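Local coordinates for protein AlyGC (Glaciecola chathamensis, PDB 5GKD) that probably cleaves alginate by beta-elimination, as a calcium-binding polysaccharide lyase of family 6 built from parallel beta-helices, at residues 636-650 / 665-679. Residues are numbered along the deposited sequence; the frame is centred on the assembly and turned at random.
Sequences PHVVMNNNIFNEVGK and TQVNKMTTNEFNNSA
Asn643 and Asn673 share the same chi1 (-52° and -54°), CG anti to the carbonyl carbon, and a matching chi2, so the amides lie side by side with planes nearly parallel, as an asparagine ladder inside the turn between two strands of a parallel beta-helix. Two successive coils stack here in register: 637-641 on 667-671 and, past the turn, 644-646 on 674-676. Asn673 OD1 takes two bonds from the coil before, from Asn643 ND2 at 2.9 Å and from Asn643 N at 3.0 Å, the donors coming from opposite faces of its plane. Its ND2 reaches back to Met640 O at 3.0 Å, which lies in the Asn673 amide plane, although the donor sits above the carbonyl plane of Met640. Asn697 OD1 extends the ladder into the following coil through Asn673 ND2, while in the preceding coil Asn643 is held by the backbone, ND2 by Ile609 O and OD1 by Ser612 N. With an alanine in place of Asn673, Asn643 N and ND2 would probably lose their shared acceptor and the turn would be less firmly fixed. On the interior side, Phe645 brings CD2 over one face of the Phe675 ring, toward its rim, with the two planes inclined at 49°. On the outer side, Asn676 ND2 gives a fairly straight bond to Asn646 OD1 at 3.1 Å. At the next corner Ser678 OG donates to Asn676 O within its own coil and accepts from Val648 N at 3.0 Å.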
# COMPACT_ATOMS: atom_id res chain seq x y z
N PRO A 636 7.92 13.14 -14.33
CA PRO A 636 8.02 12.21 -15.45
C PRO A 636 8.32 12.82 -16.82
O PRO A 636 7.97 13.96 -17.10
CB PRO A 636 6.64 11.56 -15.48
CG PRO A 636 6.12 11.71 -14.10
CD PRO A 636 6.61 13.05 -13.67
N HIS A 637 9.01 12.06 -17.67
CA HIS A 637 9.12 12.33 -19.09
C HIS A 637 8.25 11.31 -19.81
O HIS A 637 8.45 10.11 -19.64
CB HIS A 637 10.56 12.20 -19.59
CG HIS A 637 11.59 12.93 -18.79
ND1 HIS A 637 11.97 12.54 -17.53
CD2 HIS A 637 12.37 13.99 -19.11
CE1 HIS A 637 12.92 13.35 -17.09
NE2 HIS A 637 13.19 14.24 -18.03
N VAL A 638 7.29 11.78 -20.59
CA VAL A 638 6.38 10.91 -21.32
C VAL A 638 6.58 11.16 -22.81
O VAL A 638 6.32 12.26 -23.30
CB VAL A 638 4.92 11.15 -20.91
CG1 VAL A 638 4.00 10.24 -21.69
CG2 VAL A 638 4.76 10.91 -19.43
N VAL A 639 7.05 10.14 -23.52
CA VAL A 639 7.44 10.26 -24.92
C VAL A 639 6.73 9.16 -25.69
O VAL A 639 6.95 7.98 -25.41
CB VAL A 639 8.96 10.15 -25.10
CG1 VAL A 639 9.32 10.06 -26.58
CG2 VAL A 639 9.68 11.30 -24.44
N MET A 640 5.87 9.54 -26.64
CA MET A 640 5.11 8.57 -27.41
C MET A 640 5.12 8.95 -28.88
O MET A 640 4.56 9.98 -29.26
CB MET A 640 3.69 8.44 -26.89
CG MET A 640 3.63 7.96 -25.48
SD MET A 640 2.02 7.35 -25.00
CE MET A 640 2.36 6.91 -23.27
N ASN A 641 5.73 8.10 -29.72
CA ASN A 641 5.95 8.40 -31.12
C ASN A 641 5.59 7.20 -31.99
O ASN A 641 5.91 6.06 -31.66
CB ASN A 641 7.41 8.76 -31.41
CG ASN A 641 7.91 9.89 -30.57
OD1 ASN A 641 7.18 10.85 -30.30
ND2 ASN A 641 9.16 9.80 -30.14
N ASN A 642 4.95 7.50 -33.12
CA ASN A 642 4.83 6.53 -34.21
C ASN A 642 3.98 5.34 -33.82
O ASN A 642 4.22 4.22 -34.27
CB ASN A 642 6.21 6.08 -34.71
CG ASN A 642 6.98 7.21 -35.37
OD1 ASN A 642 6.71 7.53 -36.52
ND2 ASN A 642 7.92 7.84 -34.64
N ASN A 643 2.98 5.56 -32.98
CA ASN A 643 2.07 4.51 -32.55
C ASN A 643 0.74 4.64 -33.27
O ASN A 643 0.37 5.71 -33.75
CB ASN A 643 1.82 4.55 -31.03
CG ASN A 643 3.09 4.57 -30.22
OD1 ASN A 643 3.79 3.56 -30.07
ND2 ASN A 643 3.41 5.73 -29.67
N ILE A 644 0.00 3.54 -33.30
CA ILE A 644 -1.37 3.52 -33.77
C ILE A 644 -2.24 3.06 -32.62
O ILE A 644 -2.05 1.95 -32.10
CB ILE A 644 -1.54 2.60 -35.00
CG1 ILE A 644 -0.74 3.14 -36.18
CG2 ILE A 644 -3.01 2.45 -35.36
CD1 ILE A 644 0.71 2.68 -36.20
N PHE A 645 -3.18 3.90 -32.23
CA PHE A 645 -4.11 3.60 -31.14
C PHE A 645 -5.52 3.54 -31.72
O PHE A 645 -5.99 4.54 -32.28
CB PHE A 645 -4.03 4.67 -30.04
CG PHE A 645 -2.63 4.98 -29.53
CD1 PHE A 645 -1.89 4.03 -28.82
CD2 PHE A 645 -2.09 6.25 -29.68
CE1 PHE A 645 -0.62 4.34 -28.32
CE2 PHE A 645 -0.82 6.56 -29.19
CZ PHE A 645 -0.09 5.60 -28.50
N ASN A 646 -6.19 2.39 -31.59
CA ASN A 646 -7.56 2.22 -32.08
C ASN A 646 -8.51 1.90 -30.93
O ASN A 646 -8.23 1.00 -30.13
CB ASN A 646 -7.68 1.10 -33.13
CG ASN A 646 -6.69 1.25 -34.27
OD1 ASN A 646 -6.88 2.07 -35.17
ND2 ASN A 646 -5.66 0.41 -34.26
N GLU A 647 -9.64 2.59 -30.90
CA GLU A 647 -10.71 2.33 -29.93
C GLU A 647 -10.16 2.25 -28.50
O GLU A 647 -10.25 1.24 -27.82
CB GLU A 647 -11.46 1.04 -30.30
CG GLU A 647 -12.07 1.01 -31.69
CD GLU A 647 -13.42 1.72 -31.77
OE1 GLU A 647 -13.95 2.17 -30.73
OE2 GLU A 647 -13.97 1.81 -32.89
N VAL A 648 -9.58 3.36 -28.06
CA VAL A 648 -8.85 3.42 -26.79
C VAL A 648 -9.52 4.43 -25.87
O VAL A 648 -9.87 5.53 -26.29
CB VAL A 648 -7.37 3.78 -27.02
CG1 VAL A 648 -6.69 4.05 -25.70
CG2 VAL A 648 -6.67 2.68 -27.77
N GLY A 649 -9.70 4.04 -24.60
CA GLY A 649 -10.04 4.98 -23.55
C GLY A 649 -11.51 5.23 -23.30
O GLY A 649 -11.83 6.04 -22.43
N LYS A 650 -12.41 4.55 -24.01
CA LYS A 650 -13.82 4.90 -23.94
C LYS A 650 -14.62 4.03 -22.98
O LYS A 650 -15.84 4.20 -22.90
CB LYS A 650 -14.44 4.85 -25.34
CG LYS A 650 -14.15 6.09 -26.17
CD LYS A 650 -13.79 5.75 -27.60
CE LYS A 650 -14.94 5.06 -28.32
NZ LYS A 650 -14.49 4.50 -29.63
N THR A 665 3.42 15.96 -15.43
CA THR A 665 4.57 15.50 -16.20
C THR A 665 5.32 16.68 -16.79
O THR A 665 4.73 17.63 -17.31
CB THR A 665 4.13 14.56 -17.31
OG1 THR A 665 3.16 15.20 -18.12
CG2 THR A 665 3.52 13.32 -16.71
N GLN A 666 6.64 16.62 -16.69
CA GLN A 666 7.52 17.76 -16.94
C GLN A 666 8.01 17.82 -18.38
O GLN A 666 8.34 18.90 -18.87
CB GLN A 666 8.70 17.70 -15.98
CG GLN A 666 8.23 17.51 -14.52
CD GLN A 666 9.18 18.11 -13.52
OE1 GLN A 666 9.63 19.25 -13.68
NE2 GLN A 666 9.51 17.35 -12.49
N VAL A 667 8.09 16.68 -19.07
CA VAL A 667 8.46 16.63 -20.47
C VAL A 667 7.46 15.73 -21.19
O VAL A 667 7.34 14.54 -20.86
CB VAL A 667 9.89 16.12 -20.68
CG1 VAL A 667 10.16 15.91 -22.16
CG2 VAL A 667 10.90 17.10 -20.06
N ASN A 668 6.75 16.28 -22.17
CA ASN A 668 5.73 15.54 -22.90
C ASN A 668 5.99 15.69 -24.39
O ASN A 668 6.05 16.81 -24.90
CB ASN A 668 4.34 16.05 -22.56
CG ASN A 668 4.06 16.03 -21.08
OD1 ASN A 668 3.85 14.98 -20.50
ND2 ASN A 668 4.06 17.20 -20.46
N LYS A 669 6.13 14.57 -25.09
CA LYS A 669 6.39 14.57 -26.53
C LYS A 669 5.52 13.50 -27.19
O LYS A 669 5.77 12.30 -27.00
CB LYS A 669 7.87 14.34 -26.82
CG LYS A 669 8.24 14.24 -28.30
CD LYS A 669 9.76 14.14 -28.50
CE LYS A 669 10.13 13.48 -29.83
NZ LYS A 669 11.30 12.53 -29.71
N MET A 670 4.52 13.91 -27.95
CA MET A 670 3.66 12.99 -28.70
C MET A 670 3.73 13.34 -30.18
O MET A 670 3.29 14.42 -30.59
CB MET A 670 2.21 13.05 -28.22
CG MET A 670 1.83 12.09 -27.09
SD MET A 670 2.55 12.51 -25.50
CE MET A 670 2.25 14.23 -25.45
N THR A 671 4.24 12.41 -30.98
CA THR A 671 4.70 12.69 -32.34
C THR A 671 4.29 11.56 -33.27
O THR A 671 4.53 10.39 -32.96
CB THR A 671 6.22 12.88 -32.32
OG1 THR A 671 6.53 14.28 -32.25
CG2 THR A 671 6.92 12.25 -33.50
N THR A 672 3.65 11.89 -34.39
CA THR A 672 3.45 10.95 -35.49
C THR A 672 2.62 9.74 -35.06
O THR A 672 2.86 8.61 -35.50
CB THR A 672 4.80 10.51 -36.07
OG1 THR A 672 5.66 11.64 -36.17
CG2 THR A 672 4.64 9.93 -37.47
N ASN A 673 1.64 9.96 -34.20
CA ASN A 673 0.74 8.90 -33.79
C ASN A 673 -0.57 9.00 -34.55
O ASN A 673 -0.89 10.04 -35.13
CB ASN A 673 0.45 8.95 -32.28
CG ASN A 673 1.71 8.97 -31.42
OD1 ASN A 673 2.36 7.96 -31.24
ND2 ASN A 673 2.03 10.14 -30.88
N GLU A 674 -1.34 7.92 -34.53
CA GLU A 674 -2.74 7.92 -34.93
C GLU A 674 -3.61 7.60 -33.71
O GLU A 674 -3.41 6.57 -33.06
CB GLU A 674 -3.01 6.91 -36.04
CG GLU A 674 -2.13 7.03 -37.27
CD GLU A 674 -2.43 5.93 -38.30
OE1 GLU A 674 -3.50 5.29 -38.20
OE2 GLU A 674 -1.58 5.70 -39.19
N PHE A 675 -4.56 8.47 -33.42
CA PHE A 675 -5.57 8.24 -32.39
C PHE A 675 -6.91 8.09 -33.10
O PHE A 675 -7.57 9.08 -33.42
CB PHE A 675 -5.62 9.39 -31.37
CG PHE A 675 -4.43 9.45 -30.44
CD1 PHE A 675 -3.23 10.01 -30.86
CD2 PHE A 675 -4.54 9.01 -29.13
CE1 PHE A 675 -2.15 10.09 -30.00
CE2 PHE A 675 -3.45 9.08 -28.27
CZ PHE A 675 -2.26 9.63 -28.71
N ASN A 676 -7.31 6.85 -33.34
CA ASN A 676 -8.50 6.53 -34.12
C ASN A 676 -9.64 6.12 -33.20
O ASN A 676 -9.51 5.15 -32.45
CB ASN A 676 -8.20 5.43 -35.13
CG ASN A 676 -7.03 5.78 -36.04
OD1 ASN A 676 -6.82 6.95 -36.36
ND2 ASN A 676 -6.26 4.78 -36.45
N ASN A 677 -10.74 6.86 -33.27
CA ASN A 677 -11.97 6.54 -32.55
C ASN A 677 -11.70 6.29 -31.07
O ASN A 677 -11.99 5.22 -30.53
CB ASN A 677 -12.65 5.34 -33.20
CG ASN A 677 -12.85 5.53 -34.69
OD1 ASN A 677 -13.42 6.54 -35.13
ND2 ASN A 677 -12.37 4.58 -35.49
N SER A 678 -11.12 7.30 -30.42
CA SER A 678 -10.60 7.12 -29.07
C SER A 678 -10.93 8.33 -28.21
O SER A 678 -11.39 9.37 -28.69
CB SER A 678 -9.09 6.87 -29.09
OG SER A 678 -8.76 5.70 -29.82
N ALA A 679 -10.70 8.17 -26.92
CA ALA A 679 -10.82 9.27 -25.99
C ALA A 679 -9.63 10.22 -26.16
O ALA A 679 -8.58 9.82 -26.65
CB ALA A 679 -10.91 8.73 -24.56
O HOH W 1 1.91 6.16 -36.73